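Local coordinates for heme-binding protein A / AI-2 binding protein A (Helicobacter pylori SS1, PDB 6OFQ), which probably captures peptides in the periplasm and hands them to an ABC transporter, as a type II periplasmic binding protein, at residues Y55-N60 with E223-L228; A257-E262 with P281-D286; I263-G268 with N524-V529; K325-G330 with A388-A393; S505-L510 with Y516-V521. All coordinates share one frame; numbering follows the deposited sequence. Where two conformers were deposited one is given.

Contact 1 (Y55-N60 with E223-L228)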
# COMPACT_ATOMS: atom_id res chain seq x y z
N TYR A 55 2.05 6.36 4.14
CA TYR A 55 0.79 6.97 3.75
C TYR A 55 -0.13 7.35 4.87
O TYR A 55 -1.07 8.10 4.60
CB TYR A 55 0.08 6.10 2.68
CG TYR A 55 0.85 5.93 1.39
CD1 TYR A 55 1.80 6.83 0.93
CD2 TYR A 55 0.55 4.84 0.54
CE1 TYR A 55 2.43 6.61 -0.27
CE2 TYR A 55 1.14 4.66 -0.68
CZ TYR A 55 2.11 5.54 -1.09
OH TYR A 55 2.68 5.40 -2.35
N VAL A 56 0.14 6.84 6.09
CA VAL A 56 -0.63 7.35 7.21
C VAL A 56 -0.59 8.88 7.27
O VAL A 56 -1.66 9.52 7.36
CB VAL A 56 -0.12 6.74 8.54
CG1 VAL A 56 -0.87 7.40 9.71
CG2 VAL A 56 -0.27 5.23 8.57
N ALA A 57 0.59 9.46 7.20
CA ALA A 57 0.66 10.92 7.19
C ALA A 57 0.26 11.57 5.87
O ALA A 57 -0.61 12.46 5.85
CB ALA A 57 2.04 11.42 7.60
N THR A 58 0.81 11.05 4.77
CA THR A 58 0.63 11.78 3.52
C THR A 58 -0.81 11.75 3.03
O THR A 58 -1.31 12.70 2.43
CB THR A 58 1.58 11.26 2.43
OG1 THR A 58 1.22 9.91 2.11
CG2 THR A 58 3.01 11.33 2.79
N GLY A 59 -1.54 10.66 3.32
CA GLY A 59 -2.93 10.56 2.93
C GLY A 59 -3.84 11.59 3.57
O GLY A 59 -4.94 11.87 3.06
N ASN A 60 -3.45 12.13 4.71
CA ASN A 60 -4.19 13.17 5.37
C ASN A 60 -3.81 14.61 4.89
O ASN A 60 -4.60 15.52 5.10
CB ASN A 60 -3.90 13.05 6.87
CG ASN A 60 -4.70 11.95 7.52
OD1 ASN A 60 -5.89 12.10 7.71
ND2 ASN A 60 -4.04 10.84 7.86
N GLU A 223 9.64 8.55 16.01
CA GLU A 223 8.97 8.94 17.24
C GLU A 223 7.52 9.38 17.02
O GLU A 223 6.58 8.70 17.42
CB GLU A 223 9.80 10.01 17.94
CG GLU A 223 9.34 10.61 19.26
CD GLU A 223 10.07 11.94 19.47
OE1 GLU A 223 9.34 12.97 19.63
OE2 GLU A 223 11.34 11.92 19.41
N LYS A 224 7.33 10.53 16.38
CA LYS A 224 5.97 11.00 16.15
C LYS A 224 5.91 12.01 15.01
O LYS A 224 6.89 12.70 14.70
CB LYS A 224 5.36 11.67 17.40
CG LYS A 224 6.04 12.95 17.84
CD LYS A 224 5.53 13.53 19.15
CE LYS A 224 6.20 14.84 19.49
NZ LYS A 224 5.65 15.20 20.83
N ILE A 225 4.73 12.05 14.37
CA ILE A 225 4.32 13.11 13.44
C ILE A 225 3.10 13.78 14.04
O ILE A 225 2.16 13.11 14.55
CB ILE A 225 3.96 12.45 12.10
CG1 ILE A 225 5.24 11.90 11.48
CG2 ILE A 225 3.23 13.45 11.20
CD1 ILE A 225 4.95 10.76 10.51
N ILE A 226 3.06 15.12 13.94
CA ILE A 226 1.91 15.88 14.38
C ILE A 226 1.25 16.52 13.18
O ILE A 226 1.93 17.18 12.37
CB ILE A 226 2.27 16.98 15.42
CG1 ILE A 226 2.81 16.32 16.70
CG2 ILE A 226 1.08 17.87 15.72
CD1 ILE A 226 3.32 17.30 17.74
N LEU A 227 -0.05 16.26 13.03
CA LEU A 227 -0.92 16.83 12.01
C LEU A 227 -1.90 17.76 12.71
O LEU A 227 -2.47 17.39 13.74
CB LEU A 227 -1.73 15.75 11.27
CG LEU A 227 -0.84 14.68 10.67
CD1 LEU A 227 -1.72 13.55 10.09
CD2 LEU A 227 0.14 15.19 9.63
N LEU A 228 -2.18 18.91 12.11
CA LEU A 228 -3.20 19.81 12.61
C LEU A 228 -4.35 19.96 11.63
O LEU A 228 -4.10 19.94 10.40
CB LEU A 228 -2.51 21.16 12.89
CG LEU A 228 -1.39 21.18 13.92
CD1 LEU A 228 -0.64 22.49 13.97
CD2 LEU A 228 -2.02 20.79 15.26
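Helix 52-61 lies against a mixed beta-sheet, and A57 and N60 of the helix meet I225 and L227 of strand 224-229 where the two elements join. A57 CB points at the strand and comes within 4.2 Å of I225 CD1. An alanine suits this spot because its single methyl lets the helix come close: A57 CA and I225 CA are 7.6 Å apart. One turn further on, N60 CB lies 3.9 Å from L227 CD1. In L227, chi1 (-55°) sets CG beside the backbone N, and together with chi2 (173°) it brings CD1 to the asparagine. I225 and L227 are two residues apart on an extended strand, which brings both branched chains to the face that receives the helix. The strand begins at a classic beta bulge, with E223 and K224 both facing N220 of the antiparallel strand 214-220, and strand 242-247 flanks it on its other edge. V56, beside A57, rests on F35 and V245 of the same sheet. N60 is amphipathic in its use: its CB packs on leucine, while its buried amide is bonded at both ends. ND2 donates to V56 O within the helix at 2.8 Å, the donor lying almost on the line of the carbonyl bond, and also bonds N524 O; OD1 accepts from F526 N.

Contact 2 (A257-E262 with P281-D286)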
# COMPACT_ATOMS: atom_id res chain seq x y z
N ALA A 257 -0.01 0.79 25.88
CA ALA A 257 -0.31 2.19 25.76
C ALA A 257 -1.81 2.45 25.48
O ALA A 257 -2.36 3.48 25.91
CB ALA A 257 0.58 2.85 24.72
N LEU A 258 -2.49 1.55 24.78
CA LEU A 258 -3.92 1.65 24.63
C LEU A 258 -4.59 1.41 25.94
O LEU A 258 -5.53 2.14 26.30
CB LEU A 258 -4.43 0.70 23.56
CG LEU A 258 -5.91 0.85 23.28
CD1 LEU A 258 -6.27 2.15 22.56
CD2 LEU A 258 -6.37 -0.30 22.39
N ARG A 259 -4.14 0.39 26.66
CA ARG A 259 -4.76 0.02 27.94
C ARG A 259 -4.62 1.15 28.97
O ARG A 259 -5.48 1.25 29.85
CB ARG A 259 -4.09 -1.28 28.40
CG ARG A 259 -4.64 -2.46 27.66
CD ARG A 259 -3.78 -3.69 27.95
NE ARG A 259 -3.57 -3.97 29.38
CZ ARG A 259 -2.53 -4.67 29.82
NH1 ARG A 259 -1.60 -5.05 28.95
NH2 ARG A 259 -2.44 -4.98 31.12
N THR A 260 -3.56 1.92 28.94
CA THR A 260 -3.39 3.04 29.86
C THR A 260 -4.00 4.33 29.34
O THR A 260 -3.99 5.36 30.00
CB THR A 260 -1.91 3.29 30.17
OG1 THR A 260 -1.22 3.75 29.00
CG2 THR A 260 -1.19 2.09 30.75
N GLY A 261 -4.50 4.33 28.10
CA GLY A 261 -5.00 5.54 27.45
C GLY A 261 -3.98 6.52 26.92
O GLY A 261 -4.34 7.59 26.41
N GLU A 262 -2.71 6.10 26.93
CA GLU A 262 -1.64 6.91 26.39
C GLU A 262 -1.79 7.09 24.89
O GLU A 262 -1.37 8.07 24.27
CB GLU A 262 -0.31 6.20 26.74
CG GLU A 262 0.96 6.85 26.28
CD GLU A 262 2.21 6.05 26.64
OE1 GLU A 262 2.24 5.65 27.84
OE2 GLU A 262 3.01 5.85 25.68
N PRO A 281 -12.42 -2.68 29.93
CA PRO A 281 -13.28 -1.51 29.95
C PRO A 281 -12.79 -0.54 28.86
O PRO A 281 -11.60 -0.21 28.78
CB PRO A 281 -13.05 -0.88 31.34
CG PRO A 281 -12.07 -1.73 32.08
CD PRO A 281 -11.42 -2.60 31.03
N ASN A 282 -13.77 -0.13 28.07
CA ASN A 282 -13.56 1.00 27.19
C ASN A 282 -12.68 0.70 25.98
O ASN A 282 -12.21 1.66 25.34
CB ASN A 282 -12.86 2.15 27.92
CG ASN A 282 -13.59 2.59 29.16
OD1 ASN A 282 -14.82 2.71 29.16
ND2 ASN A 282 -12.81 2.89 30.19
N ILE A 283 -12.48 -0.57 25.63
CA ILE A 283 -11.71 -0.89 24.42
C ILE A 283 -12.62 -1.66 23.51
O ILE A 283 -13.39 -2.50 23.97
CB ILE A 283 -10.42 -1.65 24.73
CG1 ILE A 283 -9.48 -0.65 25.41
CG2 ILE A 283 -9.84 -2.34 23.49
CD1 ILE A 283 -8.21 -1.23 25.98
N VAL A 284 -12.54 -1.34 22.22
CA VAL A 284 -13.31 -1.99 21.13
C VAL A 284 -12.19 -2.51 20.22
O VAL A 284 -11.21 -1.79 19.97
CB VAL A 284 -14.24 -0.97 20.43
CG1 VAL A 284 -14.80 -1.36 19.06
CG2 VAL A 284 -15.38 -0.63 21.39
N VAL A 285 -12.41 -3.66 19.58
CA VAL A 285 -11.49 -4.12 18.58
C VAL A 285 -12.33 -4.27 17.31
O VAL A 285 -13.13 -5.21 17.20
CB VAL A 285 -10.82 -5.43 18.96
CG1 VAL A 285 -9.89 -5.88 17.84
CG2 VAL A 285 -9.98 -5.21 20.21
N ASP A 286 -12.07 -3.39 16.34
CA ASP A 286 -12.79 -3.51 15.06
C ASP A 286 -12.18 -4.63 14.25
O ASP A 286 -10.95 -4.85 14.26
CB ASP A 286 -12.53 -2.24 14.22
CG ASP A 286 -13.15 -0.97 14.75
OD1 ASP A 286 -13.92 -1.03 15.71
OD2 ASP A 286 -12.97 0.06 14.05
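I283 CD1 is the atom on which this contact turns, for L258 and R259 at the end of helix 251-259 both press on it. The close part is wholly aliphatic. L258 and I283 reach toward each other tip to tip, with L258 CG 4.1 Å from I283 CD1 and L258 CD2 4.2 Å from I283 CG2. L258 has CG anti to its backbone N (chi1 -175°), which extends the isobutyl group toward the strand, and the two chains meet by their branched ends in a purely apolar contact. R259 meets the same methyl obliquely, its CG 4.1 Å from I283 CD1. Here the contact loosens: the arginine is exposed, its chain bends beyond CG, the atom that touches I283, and only its aliphatic stem serves the packing, while it also touches Q276 and L277. The helix then ends in a Schellman motif at G261, whose positive phi (76°) glycine tolerates easily, and the exposed E262 forms a salt bridge with R246. On the buried side L258 continues onto P508 and L510 of strand 497-510, the antiparallel neighbour of strand 283-288, so the helix end sits over both strands, with helix 274-278 flanking the arginine.

Contact 3 (I263-G268 with N524-V529)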
# COMPACT_ATOMS: atom_id res chain seq x y z
N ILE A 263 -2.26 6.01 24.26
CA ILE A 263 -2.63 6.15 22.83
C ILE A 263 -4.09 5.69 22.74
O ILE A 263 -4.66 5.10 23.65
CB ILE A 263 -1.71 5.35 21.88
CG1 ILE A 263 -1.82 3.84 22.11
CG2 ILE A 263 -0.29 5.83 22.08
CD1 ILE A 263 -2.59 3.12 21.06
N MET A 264 -4.76 5.96 21.62
CA MET A 264 -6.21 5.86 21.49
C MET A 264 -6.69 4.91 20.39
O MET A 264 -7.85 4.51 20.40
CB MET A 264 -6.84 7.23 21.29
CG MET A 264 -6.51 8.21 22.41
SD MET A 264 -6.69 9.94 21.95
CE MET A 264 -8.43 10.07 21.72
N LEU A 265 -5.83 4.64 19.43
CA LEU A 265 -6.20 3.84 18.25
C LEU A 265 -4.86 3.30 17.76
O LEU A 265 -3.88 4.05 17.69
CB LEU A 265 -6.88 4.73 17.21
CG LEU A 265 -6.98 4.35 15.73
CD1 LEU A 265 -7.95 3.24 15.67
CD2 LEU A 265 -7.57 5.50 14.93
N MET A 266 -4.80 2.03 17.40
CA MET A 266 -3.54 1.43 16.96
C MET A 266 -3.71 0.40 15.85
O MET A 266 -4.70 -0.33 15.80
CB MET A 266 -2.73 0.81 18.09
CG MET A 266 -3.55 -0.13 18.89
SD MET A 266 -2.65 -1.19 20.06
CE MET A 266 -1.85 -2.43 19.05
N THR A 267 -2.70 0.31 15.00
CA THR A 267 -2.63 -0.77 14.03
C THR A 267 -1.62 -1.78 14.54
O THR A 267 -0.76 -1.50 15.41
CB THR A 267 -2.26 -0.22 12.62
OG1 THR A 267 -1.01 0.47 12.71
CG2 THR A 267 -3.44 0.66 12.13
N GLY A 268 -1.74 -2.96 13.93
CA GLY A 268 -0.70 -3.98 14.12
C GLY A 268 -0.69 -4.69 15.47
O GLY A 268 0.41 -4.95 15.99
N ASN A 524 -6.58 5.07 6.68
CA ASN A 524 -5.95 5.91 7.71
C ASN A 524 -6.02 7.38 7.45
O ASN A 524 -5.20 8.15 7.94
CB ASN A 524 -4.54 5.43 8.01
CG ASN A 524 -4.56 4.03 8.60
OD1 ASN A 524 -5.33 3.73 9.50
ND2 ASN A 524 -3.77 3.12 8.01
N ARG A 525 -7.03 7.79 6.68
CA ARG A 525 -7.48 9.18 6.65
C ARG A 525 -8.34 9.40 7.89
O ARG A 525 -9.19 8.56 8.22
CB ARG A 525 -8.33 9.42 5.41
CG ARG A 525 -7.46 9.44 4.16
CD ARG A 525 -8.29 9.51 2.90
NE ARG A 525 -9.07 8.29 2.72
CZ ARG A 525 -10.12 8.20 1.96
NH1 ARG A 525 -10.61 9.26 1.34
NH2 ARG A 525 -10.69 7.01 1.80
N PHE A 526 -8.07 10.47 8.64
CA PHE A 526 -8.73 10.71 9.93
C PHE A 526 -9.82 11.75 9.86
O PHE A 526 -10.36 12.10 10.89
CB PHE A 526 -7.67 11.13 10.98
CG PHE A 526 -6.59 10.10 11.16
CD1 PHE A 526 -6.88 8.78 11.54
CD2 PHE A 526 -5.28 10.42 10.90
CE1 PHE A 526 -5.91 7.79 11.58
CE2 PHE A 526 -4.29 9.44 11.02
CZ PHE A 526 -4.59 8.14 11.38
N PHE A 527 -10.16 12.32 8.71
CA PHE A 527 -11.16 13.37 8.61
C PHE A 527 -12.53 13.03 9.14
O PHE A 527 -13.26 13.98 9.46
CB PHE A 527 -11.16 14.04 7.22
CG PHE A 527 -11.53 13.20 6.00
CD1 PHE A 527 -11.50 11.81 5.90
CD2 PHE A 527 -11.82 13.90 4.86
CE1 PHE A 527 -11.79 11.13 4.70
CE2 PHE A 527 -12.08 13.27 3.65
CZ PHE A 527 -12.07 11.88 3.57
N LYS A 528 -12.93 11.76 9.18
CA LYS A 528 -14.28 11.35 9.66
C LYS A 528 -14.23 10.86 11.09
O LYS A 528 -15.24 10.51 11.66
CB LYS A 528 -14.93 10.29 8.76
CG LYS A 528 -14.85 10.58 7.28
CD LYS A 528 -15.44 11.95 6.93
CE LYS A 528 -15.35 12.22 5.43
NZ LYS A 528 -15.84 13.55 5.06
N VAL A 529 -13.03 10.81 11.69
CA VAL A 529 -12.91 10.26 13.07
C VAL A 529 -13.27 11.34 14.08
O VAL A 529 -12.91 12.51 13.90
CB VAL A 529 -11.46 9.76 13.32
CG1 VAL A 529 -11.31 9.21 14.74
CG2 VAL A 529 -11.23 8.62 12.34
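L265 CD2 meets the F526 ring obliquely, 4.4 Å from F526 CE1. L265 carries its CG nearly opposite the backbone N (chi1 160°), and this extended start sends the isobutyl group off the strand toward the phenylalanine. The ring itself is turned so that one of its faces lies under the carbonyl oxygen of N524, which sits 3.4 Å above the ring plane and over its centre. F526 also meets the ring of F35, the two planes inclined at about 60°, so an aromatic residue here can touch leucine, peptide oxygen and a second ring at once. Strand 265-266 is an outermost strand of the mixed five-stranded sheet and runs parallel to strand 32-37, which carries F35; segment 524-529 passes as a loop beside the face of the strand from which L265 projects. That loop bends through a type I beta turn from F526 to V529, closed by a bond of 3.1 Å from V529 N to F526 O. Further along, T267 and N524 make a looser pair, with T267 CG2 4.5 Å from N524 OD1. Threonine presents a methyl to the amide oxygen, and the polar demand of that oxygen is met elsewhere, by the hydroxyl of Y516. T267 also rests on F35 and R37, while its own carbonyl oxygen accepts a hydrogen bond from R254 NH1.

Contact 4 (K325-G330 with A388-A393)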
# COMPACT_ATOMS: atom_id res chain seq x y z
N LYS A 325 -3.05 -20.46 12.56
CA LYS A 325 -3.22 -20.63 14.01
C LYS A 325 -2.13 -20.01 14.87
O LYS A 325 -2.44 -19.25 15.79
CB LYS A 325 -3.36 -22.13 14.29
CG LYS A 325 -4.67 -22.68 13.78
CD LYS A 325 -4.97 -24.16 14.04
CE LYS A 325 -6.28 -24.48 13.32
NZ LYS A 325 -6.89 -25.79 13.69
N VAL A 326 -0.86 -20.28 14.56
CA VAL A 326 0.27 -19.76 15.30
C VAL A 326 0.55 -18.28 15.20
O VAL A 326 0.86 -17.61 16.19
CB VAL A 326 1.59 -20.47 14.91
CG1 VAL A 326 2.81 -19.89 15.62
CG2 VAL A 326 1.40 -21.92 15.30
N ILE A 327 0.59 -17.80 13.97
CA ILE A 327 1.00 -16.46 13.71
C ILE A 327 -0.20 -15.57 13.88
O ILE A 327 -0.05 -14.44 14.32
CB ILE A 327 1.62 -16.21 12.31
CG1 ILE A 327 3.00 -16.82 12.17
CG2 ILE A 327 1.69 -14.72 11.95
CD1 ILE A 327 3.37 -18.02 13.01
N TYR A 328 -1.35 -15.97 13.36
CA TYR A 328 -2.48 -15.08 13.35
C TYR A 328 -3.55 -15.34 14.37
O TYR A 328 -4.54 -14.63 14.45
CB TYR A 328 -3.12 -15.05 11.94
CG TYR A 328 -2.28 -14.33 10.86
CD1 TYR A 328 -2.19 -12.95 10.79
CD2 TYR A 328 -1.48 -15.06 10.01
CE1 TYR A 328 -1.35 -12.32 9.89
CE2 TYR A 328 -0.66 -14.45 9.07
CZ TYR A 328 -0.59 -13.09 9.03
OH TYR A 328 0.23 -12.54 8.05
N GLU A 329 -3.39 -16.41 15.16
CA GLU A 329 -4.41 -16.81 16.10
C GLU A 329 -5.78 -16.89 15.49
O GLU A 329 -6.82 -16.63 16.09
CB GLU A 329 -4.42 -15.87 17.31
CG GLU A 329 -3.07 -15.85 17.98
CD GLU A 329 -2.84 -17.00 18.96
OE1 GLU A 329 -3.78 -17.65 19.42
OE2 GLU A 329 -1.65 -17.22 19.20
N GLY A 330 -5.80 -17.37 14.24
CA GLY A 330 -7.04 -17.57 13.57
C GLY A 330 -7.63 -16.37 12.84
O GLY A 330 -8.66 -16.46 12.17
N ALA A 388 9.18 -16.04 10.92
CA ALA A 388 10.41 -16.50 10.32
C ALA A 388 10.84 -17.81 10.95
O ALA A 388 11.33 -18.66 10.25
CB ALA A 388 11.50 -15.46 10.35
N VAL A 389 10.67 -17.93 12.26
CA VAL A 389 11.03 -19.19 12.94
C VAL A 389 10.19 -20.37 12.45
O VAL A 389 10.70 -21.45 12.20
CB VAL A 389 10.90 -18.97 14.45
CG1 VAL A 389 10.91 -20.29 15.23
CG2 VAL A 389 11.98 -18.04 14.95
N PHE A 390 8.92 -20.12 12.19
CA PHE A 390 8.00 -21.11 11.61
C PHE A 390 8.48 -21.55 10.24
O PHE A 390 8.50 -22.75 9.96
CB PHE A 390 6.57 -20.54 11.59
CG PHE A 390 5.49 -21.52 11.19
CD1 PHE A 390 5.37 -21.96 9.88
CD2 PHE A 390 4.64 -22.07 12.14
CE1 PHE A 390 4.40 -22.89 9.52
CE2 PHE A 390 3.63 -22.97 11.78
CZ PHE A 390 3.53 -23.39 10.47
N ILE A 391 8.82 -20.60 9.37
CA ILE A 391 9.23 -20.96 8.02
C ILE A 391 10.55 -21.75 8.12
O ILE A 391 10.78 -22.75 7.41
CB ILE A 391 9.36 -19.74 7.08
CG1 ILE A 391 8.03 -18.99 6.94
CG2 ILE A 391 9.92 -20.13 5.73
CD1 ILE A 391 6.86 -19.77 6.41
N GLN A 392 11.48 -21.30 8.95
CA GLN A 392 12.75 -21.98 9.14
C GLN A 392 12.49 -23.41 9.60
O GLN A 392 13.12 -24.34 9.10
CB GLN A 392 13.55 -21.23 10.22
CG GLN A 392 14.91 -21.84 10.55
CD GLN A 392 15.51 -21.05 11.70
OE1 GLN A 392 15.02 -21.02 12.84
NE2 GLN A 392 16.61 -20.41 11.36
N ALA A 393 11.53 -23.61 10.49
CA ALA A 393 11.31 -24.96 11.05
C ALA A 393 10.64 -25.84 10.01
O ALA A 393 10.98 -27.01 9.86
CB ALA A 393 10.37 -24.94 12.23
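F390 projects from helix 386-396 toward the last turn of helix 320-328, where V326 and I327 receive it. At the root, F390 CB is 4.3 Å from I327 CD1. The phenylalanine has CG opposite its backbone N (chi1 -172°), which swings the ring outward toward helix 320-328. One atom on, F390 CG still lies near that methyl, at 4.5 Å from I327 CD1. The ring then splits into its two sides, and CD2 stays by the isoleucine, 4.3 Å from I327 CD1. The isoleucine brings this methyl to the phenylalanine with a chi2 of 27°, far from a staggered value. The next ring atom, F390 CE2, passes to the valine, 4.3 Å from V326 CG2, and is the furthest along the ring to touch segment 325-330. Both methyls come to the ring obliquely. The ring as a whole also meets Y323 of helix 320-328 edge-to-face and touches D322 there. At about 4.3 Å these are ordinary dispersion contacts between methyls and the benzyl carbons, CB as well as the ring. The contact is apolar and undirected, and depends on shape, with I327 buried and V326 and F390 still partly exposed.

Contact 5 (S505-L510 with Y516-V521)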
# COMPACT_ATOMS: atom_id res chain seq x y z
N SER A 505 -8.45 -7.41 8.99
CA SER A 505 -8.07 -6.09 9.52
C SER A 505 -8.55 -6.08 10.97
O SER A 505 -9.76 -6.18 11.20
CB SER A 505 -8.74 -4.91 8.80
OG SER A 505 -8.23 -3.73 9.39
N VAL A 506 -7.64 -5.83 11.91
CA VAL A 506 -7.91 -5.93 13.34
C VAL A 506 -7.38 -4.69 14.04
O VAL A 506 -6.15 -4.49 14.03
CB VAL A 506 -7.34 -7.20 13.99
CG1 VAL A 506 -7.71 -7.26 15.48
CG2 VAL A 506 -7.85 -8.42 13.26
N VAL A 507 -8.28 -3.79 14.48
CA VAL A 507 -7.87 -2.45 14.93
C VAL A 507 -8.45 -2.14 16.29
O VAL A 507 -9.61 -1.77 16.43
CB VAL A 507 -8.26 -1.35 13.91
CG1 VAL A 507 -7.92 0.02 14.53
CG2 VAL A 507 -7.53 -1.51 12.61
N PRO A 508 -7.62 -2.31 17.35
CA PRO A 508 -8.09 -1.90 18.68
C PRO A 508 -8.10 -0.40 18.92
O PRO A 508 -7.23 0.32 18.41
CB PRO A 508 -7.01 -2.51 19.59
CG PRO A 508 -6.25 -3.50 18.76
CD PRO A 508 -6.29 -2.93 17.37
N HIS A 509 -9.14 0.09 19.58
CA HIS A 509 -9.20 1.49 19.91
C HIS A 509 -10.05 1.71 21.13
O HIS A 509 -10.78 0.84 21.57
CB HIS A 509 -9.71 2.32 18.72
CG HIS A 509 -11.05 1.91 18.25
ND1 HIS A 509 -12.24 2.41 18.74
CD2 HIS A 509 -11.41 0.98 17.33
CE1 HIS A 509 -13.26 1.87 18.10
NE2 HIS A 509 -12.78 0.98 17.27
N LEU A 510 -9.89 2.89 21.72
CA LEU A 510 -10.83 3.27 22.76
C LEU A 510 -12.27 3.42 22.26
O LEU A 510 -12.48 3.83 21.11
CB LEU A 510 -10.36 4.55 23.49
CG LEU A 510 -8.97 4.54 24.04
CD1 LEU A 510 -8.59 5.89 24.59
CD2 LEU A 510 -8.79 3.52 25.15
N TYR A 516 -13.81 5.82 12.67
CA TYR A 516 -12.78 5.11 11.95
C TYR A 516 -13.42 3.90 11.27
O TYR A 516 -14.28 3.25 11.87
CB TYR A 516 -11.68 4.66 12.89
CG TYR A 516 -10.50 3.96 12.23
CD1 TYR A 516 -9.48 4.71 11.65
CD2 TYR A 516 -10.45 2.58 12.12
CE1 TYR A 516 -8.37 4.10 11.10
CE2 TYR A 516 -9.35 1.96 11.56
CZ TYR A 516 -8.36 2.74 11.00
OH TYR A 516 -7.24 2.14 10.40
N LYS A 517 -12.91 3.55 10.10
CA LYS A 517 -13.45 2.39 9.37
C LYS A 517 -12.27 1.53 8.92
O LYS A 517 -11.32 2.01 8.33
CB LYS A 517 -14.34 2.86 8.22
CG LYS A 517 -15.72 3.30 8.70
CD LYS A 517 -16.66 3.78 7.63
CE LYS A 517 -18.03 4.09 8.22
NZ LYS A 517 -18.11 4.67 9.57
N THR A 518 -12.40 0.22 9.13
CA THR A 518 -11.40 -0.72 8.65
C THR A 518 -11.66 -1.14 7.16
O THR A 518 -10.82 -1.75 6.54
CB THR A 518 -11.34 -2.04 9.47
OG1 THR A 518 -12.65 -2.64 9.40
CG2 THR A 518 -10.88 -1.77 10.88
N THR A 519 -12.85 -0.82 6.67
CA THR A 519 -13.31 -1.19 5.32
C THR A 519 -12.84 -0.19 4.28
O THR A 519 -12.54 0.96 4.57
CB THR A 519 -14.84 -1.30 5.30
OG1 THR A 519 -15.46 -0.08 5.73
CG2 THR A 519 -15.29 -2.48 6.22
N GLY A 520 -12.81 -0.65 3.04
CA GLY A 520 -12.46 0.18 1.89
C GLY A 520 -10.98 0.43 1.80
O GLY A 520 -10.17 -0.34 2.32
N VAL A 521 -10.56 1.43 1.04
CA VAL A 521 -9.13 1.74 0.83
C VAL A 521 -8.82 3.11 1.46
O VAL A 521 -9.68 3.95 1.75
CB VAL A 521 -8.78 1.67 -0.68
CG1 VAL A 521 -8.95 0.25 -1.22
CG2 VAL A 521 -9.60 2.68 -1.47
O HOH W 1 -8.20 -1.76 7.52
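V507 fits against Y516 and T518, its two methyls dividing the work. The valine belongs to strand 497-510 of a mixed sheet, and the irregular segment 516-521 folds back beside it after only a short connection. V507 CG1 lies 3.8 Å from Y516 CE2, at an oblique angle to the ring, and V507 CG2 is 3.8 Å from T518 CG2 as the two side chains slide past each other in opposite senses. A beta-branched valine offers both surfaces at once from a strand position. T518 is similarly two-sided: its methyl packs on the valine, while its OG1 bonds S288 OG on the adjoining strand 283-288. Beside this, S505 OG lies 3.5 Å from T518 CB, an approach that holds for one of the two serine conformers and is therefore doubtful. In that conformer a water lies 2.7 Å from S505 OG and donates to T518 O at 2.8 Å, a bridge that is tentative for the same reason. Further along the strand the H509 ring is held through both nitrogens: NE2 bonds D286 OD1, and ND1 donates to L510 O at 2.8 Å with an N-H...O angle of 162°, approaching from above the carbonyl plane.

Contacts 1, 2, 3 and 5 form one connected region, whereas contact 4 stands apart. Contacts 3 and 5 are closest, with centres 8 Å apart; L265 CD1 and V507 CG1 come within 3.4 Å of each other, and contact 5 is nested inside the chain loop that contact 3 closes. Contact 1 lies 11 Å from contact 3 between centres, both reaching the same five-stranded sheet, and the N60 amide joins them through N524 O and F526 N. Contact 2 is 13 Å from contact 3 and 14 Å from contact 5, centre to centre; A257 O to I263 N, at 3.0 Å, ties it to the former, and D286 with H509 to the latter. Contact 4 is 24 to 32 Å from the others, centre to centre.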